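Local coordinates for uncharacterized conserved protein YndB, AHSA1/START domain (Micromonospora chersina, PDB 6V04), which is of unknown function but belongs to the START/Bet v1-like (SRPBCC) proteins and probably takes part in dynemicin biosynthesis in Micromonospora chersina, at residues D60-D65 with T257-F262; G42-P47 with T54-G59. All coordinates share one frame; numbering follows the deposited sequence. Where two conformers were deposited one is given.

Contact 1 (D60-D65 with T257-F262); sequences DGDFFD and TLRHRF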
ATOM      1  N   ASP A  60      -7.512   7.058  -0.279  1.00 22.39           N
ATOM      2  CA  ASP A  60      -6.933   7.353   1.024  1.00 22.56           C
ATOM      3  C   ASP A  60      -5.447   7.663   0.945  1.00 19.98           C
ATOM      4  O   ASP A  60      -4.776   7.692   1.983  1.00 21.63           O
ATOM      5  CB  ASP A  60      -7.174   6.188   2.002  1.00 22.25           C
ATOM      6  CG  ASP A  60      -6.530   4.902   1.555  1.00 21.87           C
ATOM      7  OD1 ASP A  60      -5.910   4.906   0.481  1.00 21.67           O
ATOM      8  OD2 ASP A  60      -6.667   3.917   2.302  1.00 23.34           O
ATOM      9  N   GLY A  61      -4.909   7.895  -0.249  1.00 20.97           N
ATOM     10  CA  GLY A  61      -3.488   8.060  -0.453  1.00 22.15           C
ATOM     11  C   GLY A  61      -2.830   6.859  -1.093  1.00 24.18           C
ATOM     12  O   GLY A  61      -1.772   7.014  -1.712  1.00 23.45           O
ATOM     13  N   ASP A  62      -3.420   5.681  -0.964  1.00 20.27           N
ATOM     14  CA  ASP A  62      -2.844   4.462  -1.522  1.00 19.22           C
ATOM     15  C   ASP A  62      -3.282   4.266  -2.972  1.00 21.03           C
ATOM     16  O   ASP A  62      -4.404   4.608  -3.366  1.00 22.38           O
ATOM     17  CB  ASP A  62      -3.263   3.237  -0.708  1.00 19.46           C
ATOM     18  CG  ASP A  62      -2.551   3.126   0.634  1.00 20.03           C
ATOM     19  OD1 ASP A  62      -1.706   3.977   0.982  1.00 23.68           O
ATOM     20  OD2 ASP A  62      -2.873   2.148   1.338  1.00 23.66           O
ATOM     21  N   PHE A  63      -2.388   3.681  -3.764  1.00 20.74           N
ATOM     22  CA  PHE A  63      -2.670   3.411  -5.167  1.00 20.20           C
ATOM     23  C   PHE A  63      -1.640   2.399  -5.653  1.00 21.52           C
ATOM     24  O   PHE A  63      -0.604   2.208  -5.015  1.00 21.49           O
ATOM     25  CB  PHE A  63      -2.614   4.675  -6.016  1.00 22.89           C
ATOM     26  CG  PHE A  63      -1.251   5.292  -6.123  1.00 22.92           C
ATOM     27  CD1 PHE A  63      -0.783   6.147  -5.141  1.00 24.63           C
ATOM     28  CD2 PHE A  63      -0.452   5.056  -7.237  1.00 24.39           C
ATOM     29  CE1 PHE A  63       0.462   6.741  -5.254  1.00 25.05           C
ATOM     30  CE2 PHE A  63       0.790   5.649  -7.350  1.00 26.08           C
ATOM     31  CZ  PHE A  63       1.245   6.495  -6.356  1.00 26.09           C
ATOM     32  N   PHE A  64      -1.935   1.768  -6.796  1.00 22.27           N
ATOM     33  CA  PHE A  64      -0.968   0.974  -7.554  1.00 20.74           C
ATOM     34  C   PHE A  64      -0.909   1.508  -8.976  1.00 22.80           C
ATOM     35  O   PHE A  64      -1.951   1.800  -9.584  1.00 23.87           O
ATOM     36  CB  PHE A  64      -1.334  -0.518  -7.670  1.00 23.21           C
ATOM     37  CG  PHE A  64      -1.270  -1.304  -6.397  1.00 22.26           C
ATOM     38  CD1 PHE A  64      -2.376  -1.394  -5.581  1.00 23.14           C
ATOM     39  CD2 PHE A  64      -0.135  -2.045  -6.070  1.00 22.15           C
ATOM     40  CE1 PHE A  64      -2.353  -2.140  -4.433  1.00 24.29           C
ATOM     41  CE2 PHE A  64      -0.108  -2.803  -4.924  1.00 23.09           C
ATOM     42  CZ  PHE A  64      -1.215  -2.863  -4.106  1.00 24.47           C
ATOM     43  N   ASP A  65       0.304   1.621  -9.515  1.00 22.78           N
ATOM     44  CA  ASP A  65       0.494   1.777 -10.952  1.00 23.20           C
ATOM     45  C   ASP A  65       0.486   0.395 -11.601  1.00 24.35           C
ATOM     46  O   ASP A  65       1.176  -0.510 -11.131  1.00 26.19           O
ATOM     47  CB  ASP A  65       1.815   2.485 -11.253  1.00 24.60           C
ATOM     48  CG  ASP A  65       1.800   3.961 -10.895  1.00 31.79           C
ATOM     49  OD1 ASP A  65       0.715   4.565 -10.863  1.00 32.87           O
ATOM     50  OD2 ASP A  65       2.899   4.515 -10.662  1.00 33.16           O
ATOM     51  N   THR A 257      -8.041  12.468   6.764  1.00 21.14           N
ATOM     52  CA  THR A 257      -7.215  13.460   6.097  1.00 21.92           C
ATOM     53  C   THR A 257      -5.761  13.352   6.541  1.00 21.13           C
ATOM     54  O   THR A 257      -4.841  13.421   5.714  1.00 22.45           O
ATOM     55  CB  THR A 257      -7.791  14.854   6.372  1.00 23.39           C
ATOM     56  OG1 THR A 257      -9.100  14.942   5.803  1.00 26.91           O
ATOM     57  CG2 THR A 257      -6.926  15.931   5.762  1.00 26.65           C
ATOM     58  N   LEU A 258      -5.528  13.173   7.843  1.00 20.96           N
ATOM     59  CA  LEU A 258      -4.168  12.967   8.318  1.00 21.13           C
ATOM     60  C   LEU A 258      -3.552  11.733   7.677  1.00 20.24           C
ATOM     61  O   LEU A 258      -2.414  11.781   7.207  1.00 20.84           O
ATOM     62  CB  LEU A 258      -4.151  12.837   9.837  1.00 21.53           C
ATOM     63  CG  LEU A 258      -4.329  14.152  10.595  1.00 22.63           C
ATOM     64  CD1 LEU A 258      -4.783  13.870  12.013  1.00 25.43           C
ATOM     65  CD2 LEU A 258      -3.045  14.981  10.589  1.00 23.90           C
ATOM     66  N   ARG A 259      -4.277  10.612   7.671  1.00 19.46           N
ATOM     67  CA  ARG A 259      -3.736   9.380   7.094  1.00 18.28           C
ATOM     68  C   ARG A 259      -3.361   9.592   5.634  1.00 22.76           C
ATOM     69  O   ARG A 259      -2.265   9.212   5.199  1.00 21.49           O
ATOM     70  CB  ARG A 259      -4.755   8.251   7.243  1.00 19.04           C
ATOM     71  CG  ARG A 259      -4.244   6.888   6.807  1.00 18.34           C
ATOM     72  CD  ARG A 259      -4.435   6.600   5.337  1.00 19.84           C
ATOM     73  NE  ARG A 259      -4.008   5.215   5.108  1.00 20.13           N
ATOM     74  CZ  ARG A 259      -3.433   4.752   4.011  1.00 18.93           C
ATOM     75  NH1 ARG A 259      -3.203   5.499   2.951  1.00 19.38           N
ATOM     76  NH2 ARG A 259      -3.055   3.472   3.983  1.00 19.79           N
ATOM     77  N   HIS A 260      -4.250  10.222   4.869  1.00 21.46           N
ATOM     78  CA  HIS A 260      -4.000  10.492   3.458  1.00 19.80           C
ATOM     79  C   HIS A 260      -2.771  11.382   3.269  1.00 23.32           C
ATOM     80  O   HIS A 260      -1.896  11.093   2.441  1.00 22.60           O
ATOM     81  CB  HIS A 260      -5.263  11.117   2.862  1.00 21.00           C
ATOM     82  CG  HIS A 260      -5.313  11.126   1.369  1.00 21.96           C
ATOM     83  ND1 HIS A 260      -6.491  10.966   0.675  1.00 24.25           N
ATOM     84  CD2 HIS A 260      -4.343  11.285   0.437  1.00 23.98           C
ATOM     85  CE1 HIS A 260      -6.249  11.040  -0.622  1.00 27.03           C
ATOM     86  NE2 HIS A 260      -4.955  11.239  -0.792  1.00 25.03           N
ATOM     87  N   ARG A 261      -2.675  12.464   4.039  1.00 22.44           N
ATOM     88  CA  ARG A 261      -1.548  13.379   3.884  1.00 22.79           C
ATOM     89  C   ARG A 261      -0.233  12.715   4.263  1.00 21.20           C
ATOM     90  O   ARG A 261       0.789  12.915   3.591  1.00 22.53           O
ATOM     91  CB  ARG A 261      -1.764  14.623   4.732  1.00 24.40           C
ATOM     92  CG  ARG A 261      -2.958  15.471   4.307  1.00 27.72           C
ATOM     93  CD  ARG A 261      -3.171  16.628   5.270  1.00 27.49           C
ATOM     94  NE  ARG A 261      -2.036  17.550   5.236  1.00 27.48           N
ATOM     95  CZ  ARG A 261      -1.480  18.134   6.294  1.00 29.01           C
ATOM     96  NH1 ARG A 261      -1.944  17.929   7.523  1.00 37.26           N
ATOM     97  NH2 ARG A 261      -0.460  18.957   6.116  1.00 27.90           N
ATOM     98  N   PHE A 262      -0.224  11.955   5.357  1.00 21.25           N
ATOM     99  CA  PHE A 262       0.994  11.250   5.729  1.00 21.27           C
ATOM    100  C   PHE A 262       1.336  10.164   4.721  1.00 21.22           C
ATOM    101  O   PHE A 262       2.521   9.925   4.462  1.00 21.72           O
ATOM    102  CB  PHE A 262       0.857  10.674   7.136  1.00 20.06           C
ATOM    103  CG  PHE A 262       1.209  11.648   8.231  1.00 20.57           C
ATOM    104  CD1 PHE A 262       0.291  12.588   8.670  1.00 20.96           C
ATOM    105  CD2 PHE A 262       2.451  11.618   8.838  1.00 21.90           C
ATOM    106  CE1 PHE A 262       0.609  13.470   9.691  1.00 22.71           C
ATOM    107  CE2 PHE A 262       2.771  12.492   9.864  1.00 22.93           C
ATOM    108  CZ  PHE A 262       1.853  13.426  10.289  1.00 21.71           C
TER
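R259 meets two carboxylates in two different ways: D62 at the rim of its guanidinium, D60 over one face. The D60 carboxylate lies stacked on the guanidinium, the two planes only 7° apart, with OD2 3.7 Å above the R259 plane and over its centre. No N-H of R259 points at D60 OD1, which makes a long, purely electrostatic pair with R259 NH1. D62 is gripped end-on by two nitrogens, R259 NH1 to D62 OD1 at 2.9 Å and R259 NH2 to D62 OD2 at 3.0 Å. Both reach their oxygens from above the carboxylate plane, since the two flat groups are turned 69° against each other. R259 NH1 also donates to the backbone O of D60 (2.9 Å), a more bent bond than the one to D62 OD1. CG of R259 stands anti to the backbone N, and the bend at chi2 (-87°) then places CD 3.5 Å from D60 O. D60 OD1 takes the backbone N of D62 (3.0 Å), closing an Asx turn that sets both carboxylates about the arginine. R148 forms a salt bridge to D62 OD2 through NH1 and donates its backbone N to D60 OD2; the two carboxylates probably offset the charges of R259 and R148. The R259 guanidinium also donates to the backbone O of R148 and E150. Beside this network the H260 ring lies against the D60-G61 peptide: G61 N sits 3.3 Å above the ring plane over its centre, and G61, at a positive phi suited to glycine, packs its CA on the same face in a CH-pi contact. The whole is a buried salt-bridge network joining the loop before strand 63-72, in the first of two seven-stranded antiparallel sheets of START/Bet v1-like fold, to the C-terminal helix 252-277.

Contact 2 (G42-P47 with T54-G59); sequences GHLSAP and TRVDFG
Backbone hydrogen bonds pair 42-47 with 54-59 as antiparallel strands. H43 and D57 form a hydrogen-bonded pair, with H43 N to D57 O at 2.9 Å and D57 N returning to H43 O at 2.9 Å. S45 N continues the ladder to R55 O (2.8 Å), a bond nearly in line with the carbonyl. Between them, L44 and V56 are a non-hydrogen-bonded pair, where V56 CA and L44 CA offer CA-H...O contacts to H43 O and R55 O. Beyond strand 43-44 the side-chain hydroxyls take over: T54 OG1, anti to its backbone N (chi1 -172°), donates to A46 O at 2.8 Å and accepts from S45 OG at 3.1 Å, a short relay linking S45, T54 and A46. Apolar contact is slight: the CD2 branch of L44 crosses obliquely to V56 CB at 4.0 Å, on the face turned to helix 34-40, where V37 touches L44. G42 packs closely on V56 CG2 (nearest atom G42 C, 3.9 Å) and has F58 CD1 near its CA. Charged groups lie on the opposite face, the one bearing H43 and D57: in the conformer given, R55 NH1 forms a salt bridge to D57 OD2 on its anti lone pair, while D57 OD1 takes G59 N in an Asx turn. This is the beta hairpin that ends the antiparallel sheet of a START/Bet v1-like fold, following its helix pair.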
ATOM      1  N   GLY A  42     -11.563  -0.430  -5.909  1.00 24.31           N
ATOM      2  CA  GLY A  42     -10.921   0.869  -5.966  1.00 26.08           C
ATOM      3  C   GLY A  42     -11.279   1.531  -7.272  1.00 25.18           C
ATOM      4  O   GLY A  42     -12.007   0.975  -8.098  1.00 26.36           O
ATOM      5  N   HIS A  43     -10.750   2.733  -7.456  1.00 23.60           N
ATOM      6  CA  HIS A  43     -11.060   3.547  -8.619  1.00 23.16           C
ATOM      7  C   HIS A  43      -9.994   3.358  -9.693  1.00 25.68           C
ATOM      8  O   HIS A  43      -8.836   3.735  -9.491  1.00 24.08           O
ATOM      9  CB  HIS A  43     -11.155   5.020  -8.233  1.00 24.87           C
ATOM     10  CG  HIS A  43     -11.330   5.927  -9.407  1.00 30.47           C
ATOM     11  ND1 HIS A  43     -12.560   6.174  -9.974  1.00 39.06           N
ATOM     12  CD2 HIS A  43     -10.425   6.603 -10.153  1.00 35.12           C
ATOM     13  CE1 HIS A  43     -12.409   6.979 -11.011  1.00 41.89           C
ATOM     14  NE2 HIS A  43     -11.124   7.255 -11.141  1.00 35.93           N
ATOM     15  N   LEU A  44     -10.395   2.803 -10.835  1.00 26.45           N
ATOM     16  CA  LEU A  44      -9.514   2.640 -11.983  1.00 27.45           C
ATOM     17  C   LEU A  44      -9.500   3.906 -12.826  1.00 28.08           C
ATOM     18  O   LEU A  44     -10.561   4.437 -13.162  1.00 30.94           O
ATOM     19  CB  LEU A  44      -9.977   1.473 -12.856  1.00 28.98           C
ATOM     20  CG  LEU A  44      -9.762   0.065 -12.323  1.00 27.64           C
ATOM     21  CD1 LEU A  44     -10.509  -0.966 -13.158  1.00 29.77           C
ATOM     22  CD2 LEU A  44      -8.282  -0.221 -12.327  1.00 27.93           C
ATOM     23  N   SER A  45      -8.303   4.359 -13.215  1.00 26.86           N
ATOM     24  CA  SER A  45      -8.222   5.504 -14.121  1.00 28.65           C
ATOM     25  C   SER A  45      -8.705   5.161 -15.524  1.00 30.92           C
ATOM     26  O   SER A  45      -9.124   6.056 -16.271  1.00 33.11           O
ATOM     27  CB  SER A  45      -6.786   6.031 -14.182  1.00 32.05           C
ATOM     28  OG  SER A  45      -5.891   5.050 -14.680  1.00 38.54           O
ATOM     29  N   ALA A  46      -8.652   3.885 -15.890  1.00 29.71           N
ATOM     30  CA  ALA A  46      -9.074   3.387 -17.188  1.00 32.35           C
ATOM     31  C   ALA A  46      -9.287   1.893 -17.038  1.00 28.97           C
ATOM     32  O   ALA A  46      -8.653   1.274 -16.174  1.00 30.58           O
ATOM     33  CB  ALA A  46      -8.017   3.673 -18.262  1.00 38.11           C
ATOM     34  N   PRO A  47     -10.168   1.286 -17.829  1.00 30.08           N
ATOM     35  CA  PRO A  47     -10.305  -0.172 -17.759  1.00 31.23           C
ATOM     36  C   PRO A  47      -8.998  -0.849 -18.129  1.00 32.42           C
ATOM     37  O   PRO A  47      -8.195  -0.322 -18.899  1.00 33.20           O
ATOM     38  CB  PRO A  47     -11.409  -0.485 -18.771  1.00 35.43           C
ATOM     39  CG  PRO A  47     -11.421   0.674 -19.698  1.00 42.35           C
ATOM     40  CD  PRO A  47     -11.001   1.866 -18.896  1.00 33.17           C
ATOM     41  N   THR A  54      -2.543   1.439 -16.537  1.00 30.44           N
ATOM     42  CA  THR A  54      -3.619   2.098 -15.816  1.00 28.35           C
ATOM     43  C   THR A  54      -3.187   2.267 -14.362  1.00 27.42           C
ATOM     44  O   THR A  54      -2.031   2.025 -14.002  1.00 26.72           O
ATOM     45  CB  THR A  54      -4.938   1.326 -15.984  1.00 30.68           C
ATOM     46  OG1 THR A  54      -6.025   2.087 -15.434  1.00 31.93           O
ATOM     47  CG2 THR A  54      -4.889  -0.036 -15.328  1.00 30.38           C
ATOM     48  N   ARG A  55      -4.138   2.648 -13.513  0.57 28.48           N
ATOM     49  CA  ARG A  55      -3.854   3.001 -12.129  0.57 24.99           C
ATOM     50  C   ARG A  55      -5.110   2.761 -11.308  0.57 24.45           C
ATOM     51  O   ARG A  55      -6.206   3.121 -11.743  0.57 31.77           O
ATOM     52  CB  ARG A  55      -3.421   4.470 -12.047  0.57 28.70           C
ATOM     53  CG  ARG A  55      -2.917   4.966 -10.709  0.57 29.75           C
ATOM     54  CD  ARG A  55      -2.545   6.436 -10.870  0.57 29.84           C
ATOM     55  NE  ARG A  55      -2.019   7.074  -9.668  0.57 31.28           N
ATOM     56  CZ  ARG A  55      -2.765   7.525  -8.667  0.57 29.62           C
ATOM     57  NH1 ARG A  55      -4.085   7.386  -8.698  0.57 40.38           N
ATOM     58  NH2 ARG A  55      -2.188   8.114  -7.627  0.57 28.77           N
ATOM     59  N   VAL A  56      -4.958   2.175 -10.123  1.00 22.74           N
ATOM     60  CA  VAL A  56      -6.073   2.011  -9.198  1.00 23.53           C
ATOM     61  C   VAL A  56      -5.770   2.811  -7.943  1.00 23.15           C
ATOM     62  O   VAL A  56      -4.650   2.781  -7.425  1.00 22.41           O
ATOM     63  CB  VAL A  56      -6.367   0.536  -8.867  1.00 24.01           C
ATOM     64  CG1 VAL A  56      -5.216  -0.112  -8.108  1.00 24.31           C
ATOM     65  CG2 VAL A  56      -7.661   0.444  -8.074  1.00 26.52           C
ATOM     66  N   ASP A  57      -6.761   3.573  -7.496  1.00 23.39           N
ATOM     67  CA  ASP A  57      -6.626   4.496  -6.380  1.00 24.53           C
ATOM     68  C   ASP A  57      -7.678   4.134  -5.344  1.00 23.40           C
ATOM     69  O   ASP A  57      -8.842   3.928  -5.701  1.00 26.29           O
ATOM     70  CB  ASP A  57      -6.816   5.928  -6.881  1.00 26.69           C
ATOM     71  CG  ASP A  57      -6.407   6.953  -5.873  1.00 39.47           C
ATOM     72  OD1 ASP A  57      -7.039   7.001  -4.801  1.00 42.16           O
ATOM     73  OD2 ASP A  57      -5.445   7.697  -6.160  1.00 48.47           O
ATOM     74  N   PHE A  58      -7.276   4.037  -4.076  1.00 22.18           N
ATOM     75  CA  PHE A  58      -8.196   3.609  -3.031  1.00 20.74           C
ATOM     76  C   PHE A  58      -8.839   4.773  -2.291  1.00 23.80           C
ATOM     77  O   PHE A  58      -9.713   4.539  -1.454  1.00 26.38           O
ATOM     78  CB  PHE A  58      -7.482   2.661  -2.077  1.00 22.96           C
ATOM     79  CG  PHE A  58      -6.955   1.449  -2.779  1.00 23.05           C
ATOM     80  CD1 PHE A  58      -7.828   0.496  -3.263  1.00 25.37           C
ATOM     81  CD2 PHE A  58      -5.611   1.320  -3.037  1.00 22.50           C
ATOM     82  CE1 PHE A  58      -7.361  -0.600  -3.953  1.00 23.61           C
ATOM     83  CE2 PHE A  58      -5.129   0.209  -3.720  1.00 24.17           C
ATOM     84  CZ  PHE A  58      -6.015  -0.737  -4.191  1.00 23.16           C
ATOM     85  N   GLY A  59      -8.466   6.005  -2.611  1.00 22.40           N
ATOM     86  CA  GLY A  59      -9.138   7.166  -2.078  1.00 24.49           C
ATOM     87  C   GLY A  59      -8.590   7.664  -0.766  1.00 24.24           C
ATOM     88  O   GLY A  59      -9.144   8.641  -0.206  1.00 23.89           O
TER

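Overall arrangement
Contact 2 precedes contact 1 along the chain, and the turn between strands 53-57 and 63-72 joins them: G59 closes one and D60 opens the other. Their centres are about 13 Å apart, and they meet in one sheet, where F64 N probably bonds to V56 O (3.0 Å) and, in the conformer given, R55 makes a cation-pi contact with F63. Contact 2 forms the sheet edge; contact 1 ties the loop leading into strand 63-72, the strand next to 53-57, to helix 252-277. The R259 side chain lies about 7 Å from that of Q149, a residue known to bind magnesium, though no ion is bound to this chain there; contact 2 lies away from it.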